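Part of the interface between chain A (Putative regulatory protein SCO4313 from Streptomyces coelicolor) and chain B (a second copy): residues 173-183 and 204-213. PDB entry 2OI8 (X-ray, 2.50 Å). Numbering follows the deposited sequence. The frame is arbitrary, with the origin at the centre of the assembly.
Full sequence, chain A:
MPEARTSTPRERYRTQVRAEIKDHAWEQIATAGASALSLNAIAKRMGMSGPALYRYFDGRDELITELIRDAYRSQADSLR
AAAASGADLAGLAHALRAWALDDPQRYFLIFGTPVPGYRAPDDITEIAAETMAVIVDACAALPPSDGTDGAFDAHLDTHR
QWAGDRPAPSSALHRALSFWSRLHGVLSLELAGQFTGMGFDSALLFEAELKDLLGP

Chain A, residues 173-183: LHRALSFWSRL
Chain B (204-213) LLFEAELKDL

Both stretches are α-helical where their backbones come closest, with i to i+4 backbone hydrogen bonds such as Arg A182 N to Ser A178 O (2.9 Å) and Glu B209 N to Leu B205 O (2.9 Å). The axes come within 11.1 Å of each other, and their N-to-C directions differ by 81° (signed crossing angle -81°). The contact is a compact patch, burying 366 Å² in total over both sides. The register is set by two CA pairs: Leu A177 CA lies 8.0 Å from Leu B205 CA, and Ser A178 CA lies 7.3 Å from Glu B209 CA.

Along chain B, contact begins at Leu B205. Its CA-to-CB bond points sideways, but the t, p rotamer (170°, 59°) brings CD1 to 4.4 Å from CB of Leu A177, an m, t leucine whose CA-to-CB bond points toward chain B: loose apolar packing of buried residues. The CA-to-CB bond of Ala B208 points toward chain A; its CB lies 3.8 Å from NE2 of His A174 (chi1 t), oblique to the ring, and the short methyl fits this close approach.

Glu B209 is the hub, burying 75 Å². With chi1 and chi2 both m (-78°, -66°) and chi3 -78°, its carboxylate reaches Arg A182, which extends from chi1 m through t, t. Arg A182 NE donates to Glu B209 OE1 at 2.5 Å (169° at the hydrogen) and NH2 to OE2 at 2.8 Å (136°), a bidentate salt bridge along the guanidinium edge. Ser A178 OG (chi1 m) donates to Glu B209 OE2 at 2.5 Å. Water 1 accepts from Ser A181 OG (chi1 p) at 2.7 Å and donates to Glu B209 OE1 at 2.8 Å. These donors satisfy a buried carboxylate.

The CA-to-CB bond of Asp B212 (chi1 t, -153°) points toward chain A, placing OD1 3.2 Å from Arg A182 NH2 in a second salt bridge.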

# COMPACT_ATOMS: atom_id res chain seq x y z
N LEU A 173 1.08 -19.88 -11.96
CA LEU A 173 1.91 -18.84 -11.32
C LEU A 173 1.32 -17.46 -11.59
O LEU A 173 1.30 -16.60 -10.71
CB LEU A 173 3.37 -18.88 -11.79
CG LEU A 173 4.26 -20.13 -11.67
CD1 LEU A 173 5.73 -19.74 -11.83
CD2 LEU A 173 4.05 -20.86 -10.37
N HIS A 174 0.84 -17.27 -12.82
CA HIS A 174 0.15 -16.05 -13.22
C HIS A 174 -1.09 -15.81 -12.34
O HIS A 174 -1.29 -14.72 -11.78
CB HIS A 174 -0.25 -16.15 -14.69
CG HIS A 174 -0.91 -14.92 -15.22
ND1 HIS A 174 -1.30 -13.87 -14.42
CD2 HIS A 174 -1.28 -14.58 -16.48
CE1 HIS A 174 -1.88 -12.94 -15.16
NE2 HIS A 174 -1.88 -13.35 -16.41
N ARG A 175 -1.92 -16.85 -12.22
CA ARG A 175 -3.06 -16.78 -11.32
C ARG A 175 -2.64 -16.43 -9.88
O ARG A 175 -3.26 -15.56 -9.25
CB ARG A 175 -3.83 -18.08 -11.35
CG ARG A 175 -5.01 -18.08 -10.42
CD ARG A 175 -5.79 -19.34 -10.60
NE ARG A 175 -6.37 -19.39 -11.93
CZ ARG A 175 -7.59 -19.82 -12.17
NH1 ARG A 175 -8.35 -20.25 -11.16
NH2 ARG A 175 -8.07 -19.83 -13.41
N ALA A 176 -1.61 -17.08 -9.35
CA ALA A 176 -1.11 -16.78 -7.99
C ALA A 176 -0.71 -15.30 -7.79
O ALA A 176 -1.06 -14.67 -6.79
CB ALA A 176 0.05 -17.70 -7.63
N LEU A 177 0.04 -14.77 -8.74
CA LEU A 177 0.44 -13.36 -8.72
C LEU A 177 -0.78 -12.43 -8.77
O LEU A 177 -0.81 -11.45 -8.06
CB LEU A 177 1.41 -13.08 -9.88
CG LEU A 177 2.76 -13.82 -9.83
CD1 LEU A 177 3.53 -13.58 -11.08
CD2 LEU A 177 3.57 -13.37 -8.63
N SER A 178 -1.78 -12.77 -9.58
CA SER A 178 -3.06 -12.04 -9.67
C SER A 178 -3.89 -12.05 -8.39
O SER A 178 -4.53 -11.05 -8.05
CB SER A 178 -3.91 -12.59 -10.81
OG SER A 178 -3.56 -11.99 -12.03
N PHE A 179 -3.91 -13.19 -7.73
CA PHE A 179 -4.56 -13.32 -6.43
C PHE A 179 -3.85 -12.36 -5.44
O PHE A 179 -4.48 -11.56 -4.76
CB PHE A 179 -4.46 -14.80 -6.02
CG PHE A 179 -4.88 -15.11 -4.61
CD1 PHE A 179 -4.02 -14.91 -3.54
CD2 PHE A 179 -6.13 -15.68 -4.36
CE1 PHE A 179 -4.39 -15.22 -2.26
CE2 PHE A 179 -6.51 -16.01 -3.07
CZ PHE A 179 -5.64 -15.78 -2.02
N TRP A 180 -2.53 -12.46 -5.39
CA TRP A 180 -1.72 -11.64 -4.52
C TRP A 180 -2.01 -10.14 -4.74
O TRP A 180 -2.32 -9.41 -3.80
CB TRP A 180 -0.25 -11.94 -4.81
CG TRP A 180 0.71 -11.56 -3.75
CD1 TRP A 180 1.81 -10.77 -3.90
CD2 TRP A 180 0.68 -11.96 -2.39
NE1 TRP A 180 2.47 -10.65 -2.71
CE2 TRP A 180 1.80 -11.37 -1.76
CE3 TRP A 180 -0.18 -12.77 -1.63
CZ2 TRP A 180 2.09 -11.57 -0.40
CZ3 TRP A 180 0.11 -12.96 -0.26
CH2 TRP A 180 1.24 -12.36 0.33
N SER A 181 -1.94 -9.69 -5.99
CA SER A 181 -1.98 -8.27 -6.24
C SER A 181 -3.40 -7.76 -6.14
O SER A 181 -3.62 -6.73 -5.55
CB SER A 181 -1.38 -7.95 -7.59
OG SER A 181 -2.20 -8.53 -8.58
N ARG A 182 -4.35 -8.48 -6.72
CA ARG A 182 -5.76 -8.09 -6.63
C ARG A 182 -6.30 -7.90 -5.19
O ARG A 182 -6.97 -6.90 -4.90
CB ARG A 182 -6.65 -9.04 -7.43
CG ARG A 182 -6.48 -8.87 -8.92
CD ARG A 182 -7.44 -9.70 -9.75
NE ARG A 182 -6.99 -9.77 -11.14
CZ ARG A 182 -7.55 -10.51 -12.10
NH1 ARG A 182 -8.61 -11.26 -11.84
NH2 ARG A 182 -7.05 -10.50 -13.32
N LEU A 183 -6.00 -8.86 -4.31
CA LEU A 183 -6.48 -8.81 -2.91
C LEU A 183 -5.75 -7.82 -2.00
O LEU A 183 -6.33 -7.27 -1.03
CB LEU A 183 -6.45 -10.23 -2.31
CG LEU A 183 -7.32 -11.22 -3.09
CD1 LEU A 183 -7.25 -12.57 -2.44
CD2 LEU A 183 -8.78 -10.76 -3.20
N LEU B 204 4.91 -6.24 -16.88
CA LEU B 204 4.15 -7.17 -17.73
C LEU B 204 2.97 -7.70 -16.94
O LEU B 204 1.87 -7.79 -17.48
CB LEU B 204 5.02 -8.32 -18.26
CG LEU B 204 5.80 -8.16 -19.57
CD1 LEU B 204 6.23 -6.73 -19.89
CD2 LEU B 204 7.02 -9.11 -19.60
N LEU B 205 3.21 -8.04 -15.67
CA LEU B 205 2.12 -8.30 -14.72
C LEU B 205 1.04 -7.20 -14.77
O LEU B 205 -0.15 -7.50 -14.89
CB LEU B 205 2.62 -8.51 -13.28
CG LEU B 205 1.50 -8.53 -12.24
CD1 LEU B 205 0.46 -9.64 -12.47
CD2 LEU B 205 2.04 -8.59 -10.81
N PHE B 206 1.48 -5.95 -14.70
CA PHE B 206 0.58 -4.80 -14.77
C PHE B 206 -0.20 -4.82 -16.08
O PHE B 206 -1.42 -4.65 -16.06
CB PHE B 206 1.39 -3.50 -14.63
CG PHE B 206 0.54 -2.25 -14.65
CD1 PHE B 206 0.07 -1.71 -15.85
CD2 PHE B 206 0.24 -1.59 -13.46
CE1 PHE B 206 -0.71 -0.54 -15.86
CE2 PHE B 206 -0.56 -0.41 -13.46
CZ PHE B 206 -1.02 0.12 -14.66
N GLU B 207 0.50 -5.03 -17.20
CA GLU B 207 -0.15 -5.21 -18.51
C GLU B 207 -1.17 -6.33 -18.53
O GLU B 207 -2.25 -6.18 -19.12
CB GLU B 207 0.86 -5.49 -19.65
CG GLU B 207 1.59 -4.29 -20.19
CD GLU B 207 0.69 -3.10 -20.42
OE1 GLU B 207 -0.09 -3.09 -21.40
OE2 GLU B 207 0.78 -2.17 -19.60
N ALA B 208 -0.81 -7.47 -17.92
CA ALA B 208 -1.71 -8.60 -17.86
C ALA B 208 -2.98 -8.23 -17.09
O ALA B 208 -4.09 -8.43 -17.59
CB ALA B 208 -1.03 -9.79 -17.24
N GLU B 209 -2.82 -7.65 -15.90
CA GLU B 209 -3.96 -7.28 -15.07
C GLU B 209 -4.88 -6.28 -15.75
O GLU B 209 -6.09 -6.37 -15.62
CB GLU B 209 -3.50 -6.75 -13.71
CG GLU B 209 -3.08 -7.85 -12.76
CD GLU B 209 -4.23 -8.74 -12.36
OE1 GLU B 209 -5.03 -8.33 -11.51
OE2 GLU B 209 -4.37 -9.85 -12.91
N LEU B 210 -4.28 -5.34 -16.47
CA LEU B 210 -5.03 -4.37 -17.25
C LEU B 210 -5.82 -5.09 -18.33
O LEU B 210 -7.04 -4.92 -18.43
CB LEU B 210 -4.07 -3.35 -17.87
CG LEU B 210 -4.56 -2.42 -19.00
CD1 LEU B 210 -5.73 -1.52 -18.57
CD2 LEU B 210 -3.41 -1.59 -19.50
N LYS B 211 -5.14 -5.89 -19.13
CA LYS B 211 -5.77 -6.59 -20.24
C LYS B 211 -6.97 -7.39 -19.71
O LYS B 211 -8.10 -7.17 -20.15
CB LYS B 211 -4.75 -7.50 -20.93
CG LYS B 211 -4.67 -7.32 -22.44
CD LYS B 211 -3.68 -8.29 -23.11
CE LYS B 211 -2.27 -7.69 -23.24
NZ LYS B 211 -1.43 -7.81 -22.01
N ASP B 212 -6.72 -8.26 -18.73
CA ASP B 212 -7.72 -9.08 -18.02
C ASP B 212 -8.96 -8.31 -17.56
O ASP B 212 -10.04 -8.87 -17.37
CB ASP B 212 -7.03 -9.68 -16.79
CG ASP B 212 -7.64 -10.98 -16.34
OD1 ASP B 212 -8.84 -11.01 -15.98
OD2 ASP B 212 -6.89 -11.98 -16.28
N LEU B 213 -8.77 -7.01 -17.39
CA LEU B 213 -9.76 -6.14 -16.78
C LEU B 213 -10.58 -5.44 -17.85
O LEU B 213 -11.77 -5.18 -17.68
CB LEU B 213 -9.02 -5.13 -15.91
CG LEU B 213 -9.62 -3.89 -15.28
CD1 LEU B 213 -10.60 -4.24 -14.17
CD2 LEU B 213 -8.45 -3.09 -14.74
O HOH W 1 -4.08 -6.74 -9.46